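Local coordinates for methyl-accepting chemotaxis protein, putative (Geobacter sulfurreducens, PDB 3OOV) that is a putative methyl-accepting chemotaxis receptor, of which this fragment contains a GAF domain that probably serves as a sensory module, at residues 10-15 / 160-165; 19-24 / 50-55; 37-42 / 128-133; 120-125 / 155-160. All blocks are in the same frame, centred on the assembly; numbering follows the deposited sequence.

The four contacts run through one GAF domain, an antiparallel sheet with helices on one face. The centre of contact 3 lies about 1 Å from that of the chain; it pairs strands 36-42 and 125-133. Contacts 2 and 4 lay helices 17-31 and 143-167 on strands either side of that pair, 48-55 and 115-122; their centres are about 14 Å apart. Contact 1, centred about 18 Å from contact 3's centre, joins helix 7-13 and its following loop to helix 143-167. Along the chain contact 2 closes before contact 4 opens, contact 3 alternates with both, and all three fall within the span of contact 1, so helices near the fragment's two ends meet.

Contact 1 of 4, residues 10-15 / 160-165; sequences RIQKSI and IVRINL
R162 reaches from helix 143-167 to the backbone of S14 and is the largest contributor to this contact. Its CB points toward residues 10-15. CG stands anti to the backbone N (chi1 168°) and CD continues the extended chain. The chain then bends at chi3 (62°), which places NE 3.8 Å from NE2 of Q12. The Q12 amide and the guanidinium planes are strongly turned against each other, 71° apart. CZ follows, 3.4 Å from S14 O. At the tip, R162 NH1 and NH2 both donate to S14 O, each at 3.0 Å. This is an end-on grip of two nitrogens on one oxygen, which lies near the guanidinium plane. CG2 of I15 sits at the same group's edge, 3.8 Å from R162 NH1. Q12 O lies over one face, 3.3 Å above the plane and toward the rim. The carbonyls around the group would probably favour its positive charge. A leucine in place of R162 would remove both donors and would probably leave S14 O without these mates, with the loop carbonyl freer to shift. The next residue, I163, adds apolar packing against the backbone of I15. Its CG2 lies 3.7 Å from I15 O and its CD1 3.8 Å from I15 C. S14 OG is held elsewhere, by E19 of helix 17-31, and K167 of helix 143-167 bonds to I15 O. The contact thus ties the loop between helices 7-13 and 17-31 to the last turns of helix 143-167, while I11 packs on C24 and A159.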
loop_
_atom_site.group_PDB
_atom_site.type_symbol
_atom_site.label_atom_id
_atom_site.label_comp_id
_atom_site.label_asym_id
_atom_site.label_seq_id
_atom_site.Cartn_x
_atom_site.Cartn_y
_atom_site.Cartn_z
ATOM N N ARG A 10 -18.620 -12.057 -18.827
ATOM C CA ARG A 10 -17.840 -12.170 -20.064
ATOM C C ARG A 10 -16.378 -12.596 -19.855
ATOM O O ARG A 10 -15.765 -13.219 -20.714
ATOM C CB ARG A 10 -17.932 -10.873 -20.839
ATOM C CG ARG A 10 -19.086 -10.961 -21.820
ATOM C CD ARG A 10 -19.909 -9.701 -21.903
ATOM N NE ARG A 10 -19.157 -8.526 -22.292
ATOM C CZ ARG A 10 -19.276 -7.343 -21.680
ATOM N NH1 ARG A 10 -20.144 -7.207 -20.660
ATOM N NH2 ARG A 10 -18.553 -6.291 -22.086
ATOM N N ILE A 11 -15.840 -12.250 -18.691
ATOM C CA ILE A 11 -14.490 -12.646 -18.317
ATOM C C ILE A 11 -14.492 -14.184 -18.300
ATOM O O ILE A 11 -13.738 -14.839 -19.024
ATOM C CB ILE A 11 -14.080 -11.988 -16.961
ATOM C CG1 ILE A 11 -13.781 -10.497 -17.217
ATOM C CG2 ILE A 11 -12.919 -12.730 -16.308
ATOM C CD1 ILE A 11 -13.608 -9.644 -15.959
ATOM N N GLN A 12 -15.421 -14.700 -17.501
ATOM C CA GLN A 12 -15.761 -16.090 -17.326
ATOM C C GLN A 12 -15.740 -16.887 -18.636
ATOM O O GLN A 12 -15.184 -17.978 -18.703
ATOM C CB GLN A 12 -17.146 -16.099 -16.689
ATOM C CG GLN A 12 -17.455 -17.194 -15.657
ATOM C CD GLN A 12 -16.572 -17.182 -14.387
ATOM O OE1 GLN A 12 -17.061 -16.864 -13.297
ATOM N NE2 GLN A 12 -15.289 -17.585 -14.521
ATOM N N LYS A 13 -16.284 -16.294 -19.690
ATOM C CA LYS A 13 -16.421 -16.953 -21.009
ATOM C C LYS A 13 -15.151 -16.966 -21.845
ATOM O O LYS A 13 -15.054 -17.683 -22.829
ATOM C CB LYS A 13 -17.522 -16.236 -21.790
ATOM C CG LYS A 13 -18.886 -16.882 -21.767
ATOM C CD LYS A 13 -18.934 -17.928 -22.953
ATOM C CE LYS A 13 -20.315 -17.953 -23.634
ATOM N NZ LYS A 13 -20.670 -16.647 -24.317
ATOM N N SER A 14 -14.157 -16.172 -21.466
ATOM C CA SER A 14 -12.942 -16.066 -22.272
ATOM C C SER A 14 -11.855 -17.041 -21.821
ATOM O O SER A 14 -11.761 -17.355 -20.642
ATOM C CB SER A 14 -12.375 -14.642 -22.204
ATOM O OG SER A 14 -11.111 -14.597 -22.836
ATOM N N ILE A 15 -11.039 -17.475 -22.763
ATOM C CA ILE A 15 -9.871 -18.298 -22.485
ATOM C C ILE A 15 -8.610 -17.632 -23.149
ATOM O O ILE A 15 -7.620 -18.294 -23.448
ATOM C CB ILE A 15 -10.097 -19.850 -22.868
ATOM C CG1 ILE A 15 -10.460 -20.020 -24.342
ATOM C CG2 ILE A 15 -11.162 -20.521 -21.940
ATOM C CD1 ILE A 15 -10.089 -21.409 -24.900
ATOM N N ILE A 160 -6.545 -15.504 -14.907
ATOM C CA ILE A 160 -5.271 -15.927 -15.458
ATOM C C ILE A 160 -4.965 -17.371 -14.984
ATOM O O ILE A 160 -4.545 -18.195 -15.757
ATOM C CB ILE A 160 -4.179 -14.945 -15.102
ATOM C CG1 ILE A 160 -4.471 -13.659 -15.906
ATOM C CG2 ILE A 160 -2.733 -15.568 -15.396
ATOM C CD1 ILE A 160 -3.624 -12.501 -15.540
ATOM N N VAL A 161 -5.190 -17.630 -13.698
ATOM C CA VAL A 161 -4.996 -18.939 -13.096
ATOM C C VAL A 161 -5.887 -20.001 -13.776
ATOM O O VAL A 161 -5.354 -21.041 -14.219
ATOM C CB VAL A 161 -5.191 -18.907 -11.567
ATOM C CG1 VAL A 161 -5.304 -20.337 -10.967
ATOM C CG2 VAL A 161 -4.022 -18.202 -10.923
ATOM N N ARG A 162 -7.200 -19.730 -13.882
ATOM C CA ARG A 162 -8.115 -20.602 -14.623
ATOM C C ARG A 162 -7.607 -20.863 -16.031
ATOM O O ARG A 162 -7.539 -22.006 -16.471
ATOM C CB ARG A 162 -9.559 -20.064 -14.696
ATOM C CG ARG A 162 -10.474 -20.815 -15.724
ATOM C CD ARG A 162 -12.018 -20.334 -15.774
ATOM N NE ARG A 162 -12.189 -18.917 -16.188
ATOM C CZ ARG A 162 -11.962 -18.450 -17.410
ATOM N NH1 ARG A 162 -11.625 -19.299 -18.378
ATOM N NH2 ARG A 162 -12.070 -17.134 -17.657
ATOM N N ILE A 163 -7.238 -19.817 -16.755
ATOM C CA ILE A 163 -6.853 -20.029 -18.128
ATOM C C ILE A 163 -5.543 -20.863 -18.170
ATOM O O ILE A 163 -5.412 -21.796 -18.986
ATOM C CB ILE A 163 -6.745 -18.725 -18.878
ATOM C CG1 ILE A 163 -8.128 -18.044 -19.048
ATOM C CG2 ILE A 163 -6.030 -18.908 -20.210
ATOM C CD1 ILE A 163 -8.033 -16.546 -19.551
ATOM N N ASN A 164 -4.604 -20.560 -17.273
ATOM C CA ASN A 164 -3.329 -21.274 -17.301
ATOM C C ASN A 164 -3.492 -22.773 -16.966
ATOM O O ASN A 164 -2.896 -23.616 -17.635
ATOM C CB ASN A 164 -2.250 -20.590 -16.407
ATOM C CG ASN A 164 -1.707 -19.266 -17.018
ATOM O OD1 ASN A 164 -1.716 -19.063 -18.235
ATOM N ND2 ASN A 164 -1.169 -18.399 -16.155
ATOM N N LEU A 165 -4.289 -23.052 -15.937
ATOM C CA LEU A 165 -4.551 -24.422 -15.446
ATOM C C LEU A 165 -5.199 -25.207 -16.596
ATOM O O LEU A 165 -4.864 -26.377 -16.844
ATOM C CB LEU A 165 -5.299 -24.448 -14.072
ATOM C CG LEU A 165 -4.479 -24.130 -12.764
ATOM C CD1 LEU A 165 -3.535 -22.951 -12.942
ATOM C CD2 LEU A 165 -5.237 -23.946 -11.373
#

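Contact 2 of 4, residues 19-24 / 50-55; sequences EVLRLC and SFVAAV
A classic beta bulge at V52 and A53 turns two successive residues toward helix 17-31, where they meet L21 and R22. Both bulge residues face I39 on the next strand. V52 has a helix-like backbone (phi -100°, psi -43°) within the strand. Its side chain and that of A53 therefore both point at the helix. CG1 of V52 touches L21 twice, with L21 CD1 at 3.9 Å and L21 CB at 4.0 Å. The two side chains cross obliquely. CB of A53 lies against the stem of R22, 3.9 Å from R22 CG. The CG of R22 stands beside its own backbone N, anti to the carbonyl carbon, which brings it next to A53 CB. Farther out, the arginine chain bends at chi3. A water then links its tip to the strand. R22 NH1 donates to the water at 2.6 Å, and the water donates to V52 O at 2.8 Å. The water lies at the edge of the guanidinium, in its plane, and CA of E19 lies over one face of the group. The bulge carbonyl is thus linked to the R22 guanidinium through the water rather than by a direct hydrogen bond. The local axes approach to 7.5 Å, with 33° between their directions. Strand 48-55 lies between strands 36-42 and 66-68. The helix has a second neighbour in helix 143-167, where L21 and C24 touch A156 and V20 touches A159. Helix 17-31 is part of the helical layer that covers this face of the GAF sheet.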
loop_
_atom_site.group_PDB
_atom_site.type_symbol
_atom_site.label_atom_id
_atom_site.label_comp_id
_atom_site.label_asym_id
_atom_site.label_seq_id
_atom_site.Cartn_x
_atom_site.Cartn_y
_atom_site.Cartn_z
ATOM N N GLU A 19 -7.588 -10.769 -23.669
ATOM C CA GLU A 19 -8.990 -10.395 -23.786
ATOM C C GLU A 19 -9.615 -10.135 -22.402
ATOM O O GLU A 19 -10.403 -9.210 -22.229
ATOM C CB GLU A 19 -9.742 -11.484 -24.550
ATOM C CG GLU A 19 -11.183 -11.232 -24.854
ATOM C CD GLU A 19 -11.764 -12.376 -25.703
ATOM O OE1 GLU A 19 -12.052 -12.104 -26.898
ATOM O OE2 GLU A 19 -11.872 -13.536 -25.193
ATOM N N VAL A 20 -9.250 -10.953 -21.424
ATOM C CA VAL A 20 -9.769 -10.812 -20.091
ATOM C C VAL A 20 -9.268 -9.492 -19.483
ATOM O O VAL A 20 -9.979 -8.849 -18.718
ATOM C CB VAL A 20 -9.288 -11.941 -19.220
ATOM C CG1 VAL A 20 -9.405 -11.613 -17.710
ATOM C CG2 VAL A 20 -10.054 -13.257 -19.572
ATOM N N LEU A 21 -8.035 -9.130 -19.808
ATOM C CA LEU A 21 -7.430 -7.905 -19.335
ATOM C C LEU A 21 -8.145 -6.723 -20.019
ATOM O O LEU A 21 -8.568 -5.803 -19.330
ATOM C CB LEU A 21 -5.934 -7.917 -19.631
ATOM C CG LEU A 21 -5.255 -9.012 -18.785
ATOM C CD1 LEU A 21 -3.775 -9.079 -19.097
ATOM C CD2 LEU A 21 -5.442 -8.815 -17.254
ATOM N N ARG A 22 -8.360 -6.816 -21.330
ATOM C CA ARG A 22 -9.079 -5.765 -22.007
ATOM C C ARG A 22 -10.487 -5.518 -21.409
ATOM O O ARG A 22 -10.856 -4.371 -21.116
ATOM C CB ARG A 22 -9.068 -5.943 -23.534
ATOM C CG ARG A 22 -7.700 -5.662 -24.172
ATOM C CD ARG A 22 -7.756 -5.635 -25.716
ATOM N NE ARG A 22 -8.397 -6.842 -26.240
ATOM C CZ ARG A 22 -7.766 -7.946 -26.670
ATOM N NH1 ARG A 22 -6.434 -8.038 -26.696
ATOM N NH2 ARG A 22 -8.489 -8.977 -27.089
ATOM N N LEU A 23 -11.203 -6.590 -21.124
ATOM C CA LEU A 23 -12.538 -6.527 -20.510
ATOM C C LEU A 23 -12.526 -6.007 -19.094
ATOM O O LEU A 23 -13.458 -5.270 -18.679
ATOM C CB LEU A 23 -13.167 -7.909 -20.462
ATOM C CG LEU A 23 -13.701 -8.533 -21.745
ATOM C CD1 LEU A 23 -13.820 -10.090 -21.550
ATOM C CD2 LEU A 23 -15.104 -7.888 -22.144
ATOM N N CYS A 24 -11.505 -6.387 -18.319
ATOM C CA CYS A 24 -11.317 -5.729 -17.038
ATOM C C CYS A 24 -11.163 -4.202 -17.174
ATOM O O CYS A 24 -11.679 -3.446 -16.332
ATOM C CB CYS A 24 -10.080 -6.261 -16.316
ATOM S SG CYS A 24 -10.356 -7.840 -15.537
ATOM N N SER A 50 4.874 -5.950 -20.862
ATOM C CA SER A 50 4.299 -5.583 -22.089
ATOM C C SER A 50 2.917 -4.889 -21.851
ATOM O O SER A 50 2.184 -5.165 -20.891
ATOM C CB SER A 50 4.314 -6.761 -23.072
ATOM O OG SER A 50 3.309 -7.651 -22.719
ATOM N N PHE A 51 2.642 -3.883 -22.657
ATOM C CA PHE A 51 1.485 -3.050 -22.423
ATOM C C PHE A 51 0.306 -3.751 -23.124
ATOM O O PHE A 51 0.282 -3.809 -24.322
ATOM C CB PHE A 51 1.782 -1.669 -23.002
ATOM C CG PHE A 51 1.034 -0.484 -22.330
ATOM C CD1 PHE A 51 1.652 0.762 -22.241
ATOM C CD2 PHE A 51 -0.282 -0.609 -21.861
ATOM C CE1 PHE A 51 0.986 1.872 -21.635
ATOM C CE2 PHE A 51 -0.947 0.484 -21.269
ATOM C CZ PHE A 51 -0.358 1.713 -21.201
ATOM N N VAL A 52 -0.652 -4.269 -22.377
ATOM C CA VAL A 52 -1.719 -5.134 -22.910
ATOM C C VAL A 52 -3.058 -4.421 -23.160
ATOM O O VAL A 52 -3.723 -4.636 -24.206
ATOM C CB VAL A 52 -1.924 -6.376 -21.975
ATOM C CG1 VAL A 52 -3.152 -7.217 -22.425
ATOM C CG2 VAL A 52 -0.661 -7.238 -21.982
ATOM N N ALA A 53 -3.459 -3.571 -22.211
ATOM C CA ALA A 53 -4.688 -2.796 -22.310
ATOM C C ALA A 53 -4.453 -1.369 -21.868
ATOM O O ALA A 53 -3.689 -1.097 -20.940
ATOM C CB ALA A 53 -5.829 -3.444 -21.526
ATOM N N ALA A 54 -5.078 -0.448 -22.606
ATOM C CA ALA A 54 -5.061 0.994 -22.330
ATOM C C ALA A 54 -6.427 1.454 -22.728
ATOM O O ALA A 54 -6.809 1.385 -23.890
ATOM C CB ALA A 54 -4.030 1.701 -23.115
ATOM N N VAL A 55 -7.229 1.792 -21.764
ATOM C CA VAL A 55 -8.499 2.375 -22.075
ATOM C C VAL A 55 -8.416 3.851 -21.604
ATOM O O VAL A 55 -7.707 4.194 -20.602
ATOM C CB VAL A 55 -9.600 1.488 -21.444
ATOM C CG1 VAL A 55 -10.910 2.063 -21.627
ATOM C CG2 VAL A 55 -9.626 0.126 -22.160
HETATM O O HOH W 1 -4.309 -6.735 -25.976
#

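Contact 3 of 4, residues 37-42 / 128-133; sequences VNILMA and GVFAVD. With GOL (glycerol), chain C.
I39 and F130 lie side by side, pointing the same way, in a non-hydrogen-bonded pair of two antiparallel strands. The isoleucine sits over one face of the ring. Its CG1 is 4.0 Å from the ring centroid of F130, almost on the ring normal, in a CH-pi contact. Its CD1 runs on over the rim, 3.7 Å from F130 CE2. An alanine in place of I39 would remove CG1 and CD1 from over the ring and would probably open a gap over that face, with the F130 ring freer to turn. V37 and V132 extend the same apolar face, with 4.2 Å between V37 CG2 and V132 CG1. At the other end of this face, G128 pairs with M41, a selenomethionine. A side-chain carbon at G128 would come too close to L40 O. On the opposite face, L40 and V129 cross at a slant, with L40 CD1 3.9 Å from V129 CG2. N38 and A131 sit beside them. The backbones join through four hydrogen bonds, two between N38 and A131 and two between L40 and V129. N38 ND2 also makes a weak bond to a glycerol oxygen, O3, at 2.9 Å. That O3 donates to D133 OD2 at 2.6 Å, and D133 is also salt-bridged to R135. The two faces thus differ in chemistry. The I39 and F130 face is buried against helices 17-31 and 143-167. On the N38 and A131 face, N38 and D133 together hold a glycerol, probably from the crystallisation liquor, and this is consistent with the ligand pocket of GAF domains.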
loop_
_atom_site.group_PDB
_atom_site.type_symbol
_atom_site.label_atom_id
_atom_site.label_comp_id
_atom_site.label_asym_id
_atom_site.label_seq_id
_atom_site.Cartn_x
_atom_site.Cartn_y
_atom_site.Cartn_z
ATOM N N VAL A 37 -7.198 3.473 -17.658
ATOM C CA VAL A 37 -6.985 2.169 -17.070
ATOM C C VAL A 37 -5.973 1.481 -17.953
ATOM O O VAL A 37 -6.236 1.203 -19.148
ATOM C CB VAL A 37 -8.254 1.318 -16.931
ATOM C CG1 VAL A 37 -7.921 -0.088 -16.327
ATOM C CG2 VAL A 37 -9.276 2.064 -16.020
ATOM N N ASN A 38 -4.812 1.291 -17.355
ATOM C CA ASN A 38 -3.657 0.734 -18.050
ATOM C C ASN A 38 -3.318 -0.622 -17.413
ATOM O O ASN A 38 -3.312 -0.776 -16.159
ATOM C CB ASN A 38 -2.464 1.701 -18.073
ATOM C CG ASN A 38 -2.818 3.034 -18.746
ATOM O OD1 ASN A 38 -3.195 3.073 -19.944
ATOM N ND2 ASN A 38 -2.759 4.141 -17.963
ATOM N N ILE A 39 -3.140 -1.627 -18.254
ATOM C CA ILE A 39 -2.762 -2.947 -17.728
ATOM C C ILE A 39 -1.525 -3.482 -18.453
ATOM O O ILE A 39 -1.508 -3.569 -19.675
ATOM C CB ILE A 39 -3.907 -3.970 -17.815
ATOM C CG1 ILE A 39 -5.157 -3.422 -17.167
ATOM C CG2 ILE A 39 -3.480 -5.373 -17.165
ATOM C CD1 ILE A 39 -6.423 -4.344 -17.419
ATOM N N LEU A 40 -0.487 -3.796 -17.681
ATOM C CA LEU A 40 0.804 -4.242 -18.200
ATOM C C LEU A 40 1.123 -5.579 -17.569
ATOM O O LEU A 40 0.874 -5.758 -16.355
ATOM C CB LEU A 40 1.899 -3.250 -17.874
ATOM C CG LEU A 40 1.583 -1.827 -18.451
ATOM C CD1 LEU A 40 0.997 -0.941 -17.351
ATOM C CD2 LEU A 40 2.793 -1.112 -19.076
HETATM N N MSE A 41 1.632 -6.510 -18.389
HETATM C CA MSE A 41 1.942 -7.903 -17.973
HETATM C C MSE A 41 3.435 -8.198 -18.117
HETATM O O MSE A 41 4.058 -7.825 -19.140
HETATM C CB MSE A 41 1.108 -8.873 -18.809
HETATM C CG MSE A 41 -0.395 -8.665 -18.521
HETATM SE SE MSE A 41 -0.898 -9.299 -16.671
HETATM C CE MSE A 41 -0.505 -11.129 -16.987
ATOM N N ALA A 42 4.040 -8.750 -17.064
ATOM C CA ALA A 42 5.477 -9.114 -17.135
ATOM C C ALA A 42 5.726 -10.182 -18.201
ATOM O O ALA A 42 4.861 -11.085 -18.420
ATOM C CB ALA A 42 5.923 -9.660 -15.786
ATOM N N GLY A 128 1.875 -8.730 -13.138
ATOM C CA GLY A 128 1.646 -7.524 -13.942
ATOM C C GLY A 128 1.047 -6.454 -13.028
ATOM O O GLY A 128 1.025 -6.675 -11.843
ATOM N N VAL A 129 0.521 -5.353 -13.583
ATOM C CA VAL A 129 -0.028 -4.221 -12.842
ATOM C C VAL A 129 -1.255 -3.595 -13.523
ATOM O O VAL A 129 -1.370 -3.554 -14.782
ATOM C CB VAL A 129 1.062 -3.064 -12.533
ATOM C CG1 VAL A 129 2.272 -3.578 -11.737
ATOM C CG2 VAL A 129 1.585 -2.406 -13.799
ATOM N N PHE A 130 -2.169 -3.078 -12.692
ATOM C CA PHE A 130 -3.127 -2.053 -13.136
ATOM C C PHE A 130 -2.554 -0.709 -12.766
ATOM O O PHE A 130 -2.141 -0.514 -11.639
ATOM C CB PHE A 130 -4.434 -2.203 -12.389
ATOM C CG PHE A 130 -5.313 -3.243 -12.921
ATOM C CD1 PHE A 130 -4.926 -4.586 -12.907
ATOM C CD2 PHE A 130 -6.574 -2.900 -13.417
ATOM C CE1 PHE A 130 -5.784 -5.600 -13.389
ATOM C CE2 PHE A 130 -7.449 -3.888 -13.907
ATOM C CZ PHE A 130 -7.071 -5.256 -13.889
ATOM N N ALA A 131 -2.497 0.229 -13.708
ATOM C CA ALA A 131 -2.139 1.624 -13.386
ATOM C C ALA A 131 -3.395 2.432 -13.767
ATOM O O ALA A 131 -3.811 2.417 -14.926
ATOM C CB ALA A 131 -0.920 2.062 -14.251
ATOM N N VAL A 132 -3.974 3.160 -12.814
ATOM C CA VAL A 132 -5.272 3.798 -12.995
ATOM C C VAL A 132 -5.169 5.289 -12.581
ATOM O O VAL A 132 -4.451 5.633 -11.612
ATOM C CB VAL A 132 -6.421 3.109 -12.221
ATOM C CG1 VAL A 132 -7.815 3.820 -12.476
ATOM C CG2 VAL A 132 -6.588 1.634 -12.618
ATOM N N ASP A 133 -5.820 6.168 -13.363
ATOM C CA ASP A 133 -5.873 7.587 -13.026
ATOM C C ASP A 133 -7.140 8.277 -13.530
ATOM O O ASP A 133 -7.795 7.792 -14.464
ATOM C CB ASP A 133 -4.609 8.347 -13.452
ATOM C CG ASP A 133 -4.577 8.628 -14.934
ATOM O OD1 ASP A 133 -5.311 9.573 -15.335
ATOM O OD2 ASP A 133 -3.871 7.892 -15.718
HETATM C C1 GOL C . 0.548 6.374 -14.125
HETATM O O1 GOL C . 1.782 6.026 -14.701
HETATM C C2 GOL C . -0.476 6.144 -15.219
HETATM O O2 GOL C . -0.474 7.294 -16.078
HETATM C C3 GOL C . -1.791 5.980 -14.497
HETATM O O3 GOL C . -2.810 5.558 -15.380
#

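Contact 4 of 4, residues 120-125 / 155-160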
loop_
_atom_site.group_PDB
_atom_site.type_symbol
_atom_site.label_atom_id
_atom_site.label_comp_id
_atom_site.label_asym_id
_atom_site.label_seq_id
_atom_site.Cartn_x
_atom_site.Cartn_y
_atom_site.Cartn_z
ATOM N N ILE A 120 -0.982 -7.239 -9.962
ATOM C CA ILE A 120 -1.828 -8.405 -10.218
ATOM C C ILE A 120 -1.023 -9.579 -9.655
ATOM O O ILE A 120 0.107 -9.802 -10.052
ATOM C CB ILE A 120 -2.059 -8.587 -11.732
ATOM C CG1 ILE A 120 -2.805 -7.327 -12.296
ATOM C CG2 ILE A 120 -2.833 -9.955 -11.985
ATOM C CD1 ILE A 120 -2.640 -7.131 -13.812
ATOM N N VAL A 121 -1.570 -10.303 -8.694
ATOM C CA VAL A 121 -0.727 -11.217 -7.934
ATOM C C VAL A 121 -1.303 -12.584 -8.104
ATOM O O VAL A 121 -2.513 -12.813 -7.896
ATOM C CB VAL A 121 -0.628 -10.842 -6.403
ATOM C CG1 VAL A 121 0.181 -11.912 -5.617
ATOM C CG2 VAL A 121 0.023 -9.441 -6.202
ATOM N N VAL A 122 -0.438 -13.505 -8.525
ATOM C CA VAL A 122 -0.806 -14.928 -8.607
ATOM C C VAL A 122 0.128 -15.730 -7.683
ATOM O O VAL A 122 1.345 -15.612 -7.764
ATOM C CB VAL A 122 -0.828 -15.397 -10.090
ATOM C CG1 VAL A 122 -0.560 -16.918 -10.207
ATOM C CG2 VAL A 122 -2.153 -15.003 -10.729
ATOM N N LYS A 123 -0.470 -16.443 -6.733
ATOM C CA LYS A 123 0.247 -17.283 -5.767
ATOM C C LYS A 123 1.471 -16.611 -5.131
ATOM O O LYS A 123 2.587 -17.156 -5.145
ATOM C CB LYS A 123 0.608 -18.665 -6.374
ATOM C CG LYS A 123 -0.468 -19.769 -6.076
ATOM C CD LYS A 123 -1.473 -20.056 -7.225
ATOM C CE LYS A 123 -1.044 -21.299 -8.077
ATOM N NZ LYS A 123 -1.818 -21.516 -9.397
ATOM N N GLY A 124 1.264 -15.415 -4.592
ATOM C CA GLY A 124 2.371 -14.690 -3.990
ATOM C C GLY A 124 3.402 -14.067 -4.929
ATOM O O GLY A 124 4.412 -13.526 -4.451
ATOM N N GLU A 125 3.169 -14.107 -6.251
ATOM C CA GLU A 125 4.072 -13.352 -7.158
ATOM C C GLU A 125 3.296 -12.367 -8.056
ATOM O O GLU A 125 2.205 -12.706 -8.547
ATOM C CB GLU A 125 4.954 -14.301 -8.018
ATOM C CG GLU A 125 5.026 -15.750 -7.491
ATOM C CD GLU A 125 6.441 -16.323 -7.408
ATOM O OE1 GLU A 125 7.182 -15.928 -6.461
ATOM O OE2 GLU A 125 6.810 -17.182 -8.263
ATOM N N GLN A 155 -10.085 -10.399 -9.898
ATOM C CA GLN A 155 -10.675 -11.049 -11.095
ATOM C C GLN A 155 -9.701 -11.372 -12.243
ATOM O O GLN A 155 -9.758 -12.454 -12.875
ATOM C CB GLN A 155 -11.834 -10.191 -11.680
ATOM C CG GLN A 155 -12.947 -9.815 -10.622
ATOM C CD GLN A 155 -13.454 -11.053 -9.808
ATOM O OE1 GLN A 155 -13.938 -12.054 -10.388
ATOM N NE2 GLN A 155 -13.332 -10.978 -8.456
ATOM N N ALA A 156 -8.858 -10.425 -12.623
ATOM C CA ALA A 156 -7.846 -10.743 -13.651
ATOM C C ALA A 156 -6.993 -11.950 -13.162
ATOM O O ALA A 156 -6.770 -12.862 -13.903
ATOM C CB ALA A 156 -6.956 -9.565 -13.934
ATOM N N SER A 157 -6.513 -11.898 -11.930
ATOM C CA SER A 157 -5.583 -12.900 -11.364
ATOM C C SER A 157 -6.265 -14.313 -11.308
ATOM O O SER A 157 -5.778 -15.283 -11.903
ATOM C CB SER A 157 -5.153 -12.425 -9.963
ATOM O OG SER A 157 -4.555 -13.490 -9.269
ATOM N N SER A 158 -7.438 -14.407 -10.681
ATOM C CA SER A 158 -8.290 -15.655 -10.805
ATOM C C SER A 158 -8.463 -16.198 -12.211
ATOM O O SER A 158 -8.350 -17.401 -12.439
ATOM C CB SER A 158 -9.704 -15.417 -10.268
ATOM O OG SER A 158 -9.596 -15.187 -8.895
ATOM N N ALA A 159 -8.751 -15.321 -13.163
ATOM C CA ALA A 159 -8.976 -15.770 -14.504
ATOM C C ALA A 159 -7.656 -16.183 -15.215
ATOM O O ALA A 159 -7.650 -17.078 -16.079
ATOM C CB ALA A 159 -9.676 -14.719 -15.295
ATOM N N ILE A 160 -6.545 -15.504 -14.907
ATOM C CA ILE A 160 -5.271 -15.927 -15.458
ATOM C C ILE A 160 -4.965 -17.371 -14.984
ATOM O O ILE A 160 -4.545 -18.195 -15.757
ATOM C CB ILE A 160 -4.179 -14.945 -15.102
ATOM C CG1 ILE A 160 -4.471 -13.659 -15.906
ATOM C CG2 ILE A 160 -2.733 -15.568 -15.396
ATOM C CD1 ILE A 160 -3.624 -12.501 -15.540
#
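The hydroxyl OG of S157 donates a short bond of 2.6 Å to V121 O. The donor stands above the carbonyl plane, 39° out of it. OG lies anti to the backbone N of S157 (chi1 165°), and the side chain points from the helix toward the strand. V121 turns its own side chain away, so it takes part through its backbone. The residues on either side of it point at the helix. CG2 of V122 packs closely on the hydroxyl, 3.2 Å from S157 OG. CG2 of I120 rests on S157 CB at 3.9 Å and reaches toward I160, 4.4 Å from its CD1. The small serine probably helps strand and helix come near, with local axes 7.6 Å apart and 36° between their directions. Beyond V122 the chain reverses in a type I' turn through K123 and G124. V122 and E125 close it with two backbone bonds, V122 N to E125 O and E125 N to V122 O. The arrangement is a two-residue beta hairpin, formed by strands 115-122 and 125-133, with an alpha helix packed on one face of the sheet, as in the GAF fold.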